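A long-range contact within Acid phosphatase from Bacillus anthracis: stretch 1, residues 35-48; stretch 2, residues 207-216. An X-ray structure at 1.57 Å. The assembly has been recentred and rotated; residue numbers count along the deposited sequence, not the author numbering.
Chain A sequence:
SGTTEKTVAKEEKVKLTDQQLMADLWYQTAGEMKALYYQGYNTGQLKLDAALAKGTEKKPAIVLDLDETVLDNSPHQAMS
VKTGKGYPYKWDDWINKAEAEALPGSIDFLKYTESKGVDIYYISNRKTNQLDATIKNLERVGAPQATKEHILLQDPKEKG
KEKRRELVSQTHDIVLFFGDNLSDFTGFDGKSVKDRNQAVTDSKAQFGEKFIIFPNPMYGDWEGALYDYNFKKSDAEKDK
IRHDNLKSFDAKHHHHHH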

# COMPACT_ATOMS: atom_id res chain seq x y z
N ALA A 35 0.42 7.05 5.54
CA ALA A 35 -0.05 7.92 4.47
C ALA A 35 -1.03 7.20 3.56
O ALA A 35 -2.02 7.78 3.07
CB ALA A 35 1.09 8.44 3.68
N LEU A 36 -0.76 5.91 3.30
CA LEU A 36 -1.65 5.12 2.48
C LEU A 36 -3.00 4.92 3.18
O LEU A 36 -4.03 4.89 2.54
CB LEU A 36 -1.05 3.77 2.16
CG LEU A 36 -0.01 3.89 1.06
CD1 LEU A 36 1.10 2.85 1.19
CD2 LEU A 36 -0.62 3.81 -0.28
N TYR A 37 -2.99 4.77 4.50
CA TYR A 37 -4.23 4.69 5.26
C TYR A 37 -4.97 6.03 5.20
O TYR A 37 -6.15 6.07 4.94
CB TYR A 37 -3.99 4.21 6.68
CG TYR A 37 -3.94 2.69 6.70
CD1 TYR A 37 -2.76 2.03 6.42
CD2 TYR A 37 -5.08 1.93 6.91
CE1 TYR A 37 -2.70 0.64 6.37
CE2 TYR A 37 -5.02 0.53 6.85
CZ TYR A 37 -3.84 -0.10 6.59
OH TYR A 37 -3.77 -1.47 6.56
N TYR A 38 -4.27 7.13 5.40
CA TYR A 38 -4.97 8.42 5.25
C TYR A 38 -5.49 8.60 3.83
O TYR A 38 -6.59 9.13 3.61
CB TYR A 38 -4.05 9.57 5.60
CG TYR A 38 -3.79 9.69 7.06
CD1 TYR A 38 -4.85 9.86 7.97
CD2 TYR A 38 -2.50 9.72 7.55
CE1 TYR A 38 -4.60 10.01 9.34
CE2 TYR A 38 -2.25 9.88 8.91
CZ TYR A 38 -3.30 10.01 9.80
OH TYR A 38 -3.06 10.17 11.16
N GLN A 39 -4.71 8.21 2.83
CA GLN A 39 -5.14 8.39 1.46
C GLN A 39 -6.41 7.60 1.20
O GLN A 39 -7.36 8.08 0.59
CB GLN A 39 -4.08 7.86 0.50
CG GLN A 39 -4.48 7.89 -0.96
CD GLN A 39 -3.27 7.83 -1.87
OE1 GLN A 39 -2.59 8.85 -2.07
NE2 GLN A 39 -2.92 6.61 -2.34
N GLY A 40 -6.43 6.37 1.70
CA GLY A 40 -7.60 5.51 1.53
C GLY A 40 -8.83 6.14 2.21
O GLY A 40 -9.91 6.28 1.61
N TYR A 41 -8.67 6.54 3.45
CA TYR A 41 -9.81 7.12 4.18
C TYR A 41 -10.21 8.49 3.64
O TYR A 41 -11.41 8.82 3.62
CB TYR A 41 -9.59 7.10 5.69
CG TYR A 41 -9.79 5.71 6.26
CD1 TYR A 41 -11.05 5.09 6.20
CD2 TYR A 41 -8.72 4.98 6.80
CE1 TYR A 41 -11.22 3.83 6.70
CE2 TYR A 41 -8.91 3.71 7.31
CZ TYR A 41 -10.15 3.14 7.23
OH TYR A 41 -10.38 1.87 7.72
N ASN A 42 -9.24 9.28 3.17
CA ASN A 42 -9.62 10.54 2.54
C ASN A 42 -10.44 10.32 1.28
O ASN A 42 -11.41 11.02 1.01
CB ASN A 42 -8.39 11.36 2.20
CG ASN A 42 -7.70 11.91 3.43
OD1 ASN A 42 -8.29 11.98 4.53
ND2 ASN A 42 -6.46 12.30 3.25
N THR A 43 -9.98 9.36 0.48
CA THR A 43 -10.63 9.07 -0.77
C THR A 43 -12.01 8.50 -0.45
O THR A 43 -13.00 8.84 -1.09
CB THR A 43 -9.79 8.09 -1.59
OG1 THR A 43 -8.51 8.70 -1.83
CG2 THR A 43 -10.47 7.76 -2.89
N GLY A 44 -12.07 7.64 0.55
CA GLY A 44 -13.36 7.09 0.96
C GLY A 44 -14.33 8.19 1.38
O GLY A 44 -15.53 8.16 1.05
N GLN A 45 -13.86 9.19 2.11
CA GLN A 45 -14.74 10.28 2.51
C GLN A 45 -15.29 11.07 1.31
O GLN A 45 -16.47 11.40 1.24
CB GLN A 45 -14.05 11.19 3.50
CG GLN A 45 -15.02 12.17 4.10
CD GLN A 45 -14.56 12.72 5.42
OE1 GLN A 45 -13.95 12.00 6.23
NE2 GLN A 45 -14.89 13.97 5.68
N LEU A 46 -14.41 11.35 0.36
CA LEU A 46 -14.78 12.05 -0.86
C LEU A 46 -15.84 11.26 -1.60
O LEU A 46 -16.85 11.80 -2.03
CB LEU A 46 -13.56 12.19 -1.75
CG LEU A 46 -13.77 12.84 -3.11
CD1 LEU A 46 -13.86 14.31 -2.97
CD2 LEU A 46 -12.58 12.46 -4.00
N LYS A 47 -15.61 9.96 -1.72
CA LYS A 47 -16.54 9.13 -2.44
C LYS A 47 -17.84 8.93 -1.66
O LYS A 47 -18.90 8.80 -2.26
CB LYS A 47 -15.88 7.81 -2.79
CG LYS A 47 -14.71 7.98 -3.76
CD LYS A 47 -15.15 8.43 -5.13
CE LYS A 47 -14.00 8.61 -6.11
NZ LYS A 47 -14.47 9.16 -7.40
N LEU A 48 -17.76 8.94 -0.34
CA LEU A 48 -18.98 8.88 0.47
C LEU A 48 -19.85 10.10 0.19
O LEU A 48 -21.02 9.99 -0.10
CB LEU A 48 -18.65 8.80 1.95
CG LEU A 48 -19.87 8.72 2.86
CD1 LEU A 48 -20.73 7.51 2.54
CD2 LEU A 48 -19.48 8.73 4.34
N PHE A 207 -11.26 0.70 -8.03
CA PHE A 207 -10.39 0.97 -6.91
C PHE A 207 -10.22 2.44 -6.73
O PHE A 207 -9.92 3.16 -7.66
CB PHE A 207 -9.07 0.22 -7.05
CG PHE A 207 -9.27 -1.25 -7.04
CD1 PHE A 207 -9.55 -1.92 -5.85
CD2 PHE A 207 -9.22 -1.97 -8.21
CE1 PHE A 207 -9.79 -3.29 -5.88
CE2 PHE A 207 -9.43 -3.32 -8.22
CZ PHE A 207 -9.70 -3.97 -7.04
N GLY A 208 -10.51 2.88 -5.51
CA GLY A 208 -10.61 4.29 -5.23
C GLY A 208 -11.96 4.88 -5.55
O GLY A 208 -12.15 6.06 -5.35
N GLU A 209 -12.91 4.05 -6.01
CA GLU A 209 -14.23 4.54 -6.35
C GLU A 209 -15.25 3.87 -5.45
O GLU A 209 -15.93 4.54 -4.65
CB GLU A 209 -14.51 4.29 -7.84
CG GLU A 209 -15.93 4.59 -8.28
CD GLU A 209 -16.30 6.04 -8.21
OE1 GLU A 209 -15.42 6.90 -8.43
OE2 GLU A 209 -17.51 6.32 -7.98
N LYS A 210 -15.35 2.56 -5.55
CA LYS A 210 -16.26 1.76 -4.71
C LYS A 210 -15.48 0.88 -3.74
O LYS A 210 -15.98 0.58 -2.67
CB LYS A 210 -17.19 0.89 -5.57
CG LYS A 210 -18.32 0.27 -4.79
N PHE A 211 -14.28 0.46 -4.14
CA PHE A 211 -13.43 -0.40 -3.35
C PHE A 211 -12.26 0.43 -2.92
O PHE A 211 -11.51 0.86 -3.77
CB PHE A 211 -12.88 -1.55 -4.19
CG PHE A 211 -13.91 -2.45 -4.76
CD1 PHE A 211 -15.18 -2.54 -4.24
CD2 PHE A 211 -13.61 -3.23 -5.87
CE1 PHE A 211 -16.12 -3.39 -4.80
CE2 PHE A 211 -14.51 -4.08 -6.40
CZ PHE A 211 -15.77 -4.15 -5.89
N ILE A 212 -12.14 0.63 -1.62
CA ILE A 212 -11.06 1.39 -1.06
C ILE A 212 -10.12 0.39 -0.43
O ILE A 212 -10.46 -0.31 0.52
CB ILE A 212 -11.55 2.41 -0.02
CG1 ILE A 212 -12.71 3.22 -0.61
CG2 ILE A 212 -10.37 3.26 0.44
CD1 ILE A 212 -12.36 4.04 -1.83
N ILE A 213 -8.93 0.32 -1.00
CA ILE A 213 -7.95 -0.69 -0.59
C ILE A 213 -6.84 -0.09 0.24
O ILE A 213 -6.45 1.05 0.01
CB ILE A 213 -7.40 -1.45 -1.82
CG1 ILE A 213 -6.48 -2.60 -1.38
CG2 ILE A 213 -6.79 -0.50 -2.84
CD1 ILE A 213 -6.47 -3.71 -2.30
N PHE A 214 -6.38 -0.89 1.21
CA PHE A 214 -5.29 -0.58 2.13
C PHE A 214 -4.16 -1.60 1.99
O PHE A 214 -4.37 -2.75 1.66
CB PHE A 214 -5.80 -0.54 3.55
CG PHE A 214 -6.82 0.53 3.75
CD1 PHE A 214 -6.42 1.83 3.90
CD2 PHE A 214 -8.16 0.26 3.75
CE1 PHE A 214 -7.33 2.87 4.04
CE2 PHE A 214 -9.08 1.28 3.92
CZ PHE A 214 -8.65 2.59 4.04
N PRO A 215 -2.94 -1.14 2.26
CA PRO A 215 -1.78 -2.04 2.05
C PRO A 215 -1.47 -2.98 3.20
O PRO A 215 -1.22 -2.55 4.32
CB PRO A 215 -0.63 -1.03 1.89
CG PRO A 215 -1.04 0.08 2.85
CD PRO A 215 -2.52 0.24 2.60
N ASN A 216 -1.42 -4.26 2.90
CA ASN A 216 -1.05 -5.27 3.88
C ASN A 216 -0.14 -6.33 3.26
O ASN A 216 -0.57 -7.37 2.76
CB ASN A 216 -2.29 -5.95 4.44
CG ASN A 216 -1.94 -7.03 5.45
OD1 ASN A 216 -0.73 -7.21 5.75
ND2 ASN A 216 -2.94 -7.73 5.97
O HOH W 1 -4.36 2.79 0.68

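How do the two backbones lie against each other? Residues 35-48 are helical throughout, and the strand 211-213 runs nearly antiparallel to them, at 164°, with the axes 8.1 Å apart at closest approach. Going along the helix therefore means going back along the strand: Tyr37 lies nearest Phe214 and Gly40 nearest Ile212, while beyond the strand Thr43 lies nearest Gly208 and Lys47 nearest Glu209 in the loop.

What meets stretch 2 at the start of stretch 1? Leu36 points toward stretch 2 and rests its CB 3.8 Å from Pro215 CG, an apolar contact. Its carbonyl also takes part: one water donates hydrogen bonds to Leu36 O and Ile213 O, each 2.8 Å from the water oxygen, linking helix to strand where no direct backbone bond forms. Tyr37 starts sideways, but its ring swings in beside Phe214. The planes are near parallel, at 11°, yet slid apart so that they barely overlap; Tyr37 CD2 comes within 3.3 Å of Phe214 CD1.

Why can the helix come so close in its middle? Gly40 has no side chain, and a CB there would lie 2.3 Å from Phe214 CE1, a clash. Its bare CA instead sits 3.7 Å from Phe214 CE1, while Gly40 O lies 3.3 Å from Ile212 CG2. Tyr41 then brings its ring obliquely to Phe214, which reaches over one face of it, with Tyr41 CE2 3.5 Å from Phe214 CZ.

How does the contact end? Thr43 ties its OG1 to Gln39 O within the helix, at 2.8 Å, and its CG2 packs 3.4 Å from Gly208 O. At Gly44 the CA approaches Ile212 CG1 at 4.2 Å. Lys47 closes the contact with charge: its NZ donates to Glu209 OE1 at 2.7 Å, a hydrogen-bonded salt bridge. The CA-to-CB bond of Glu209 points away from the helix, but the end of its side chain comes back to meet the lysine.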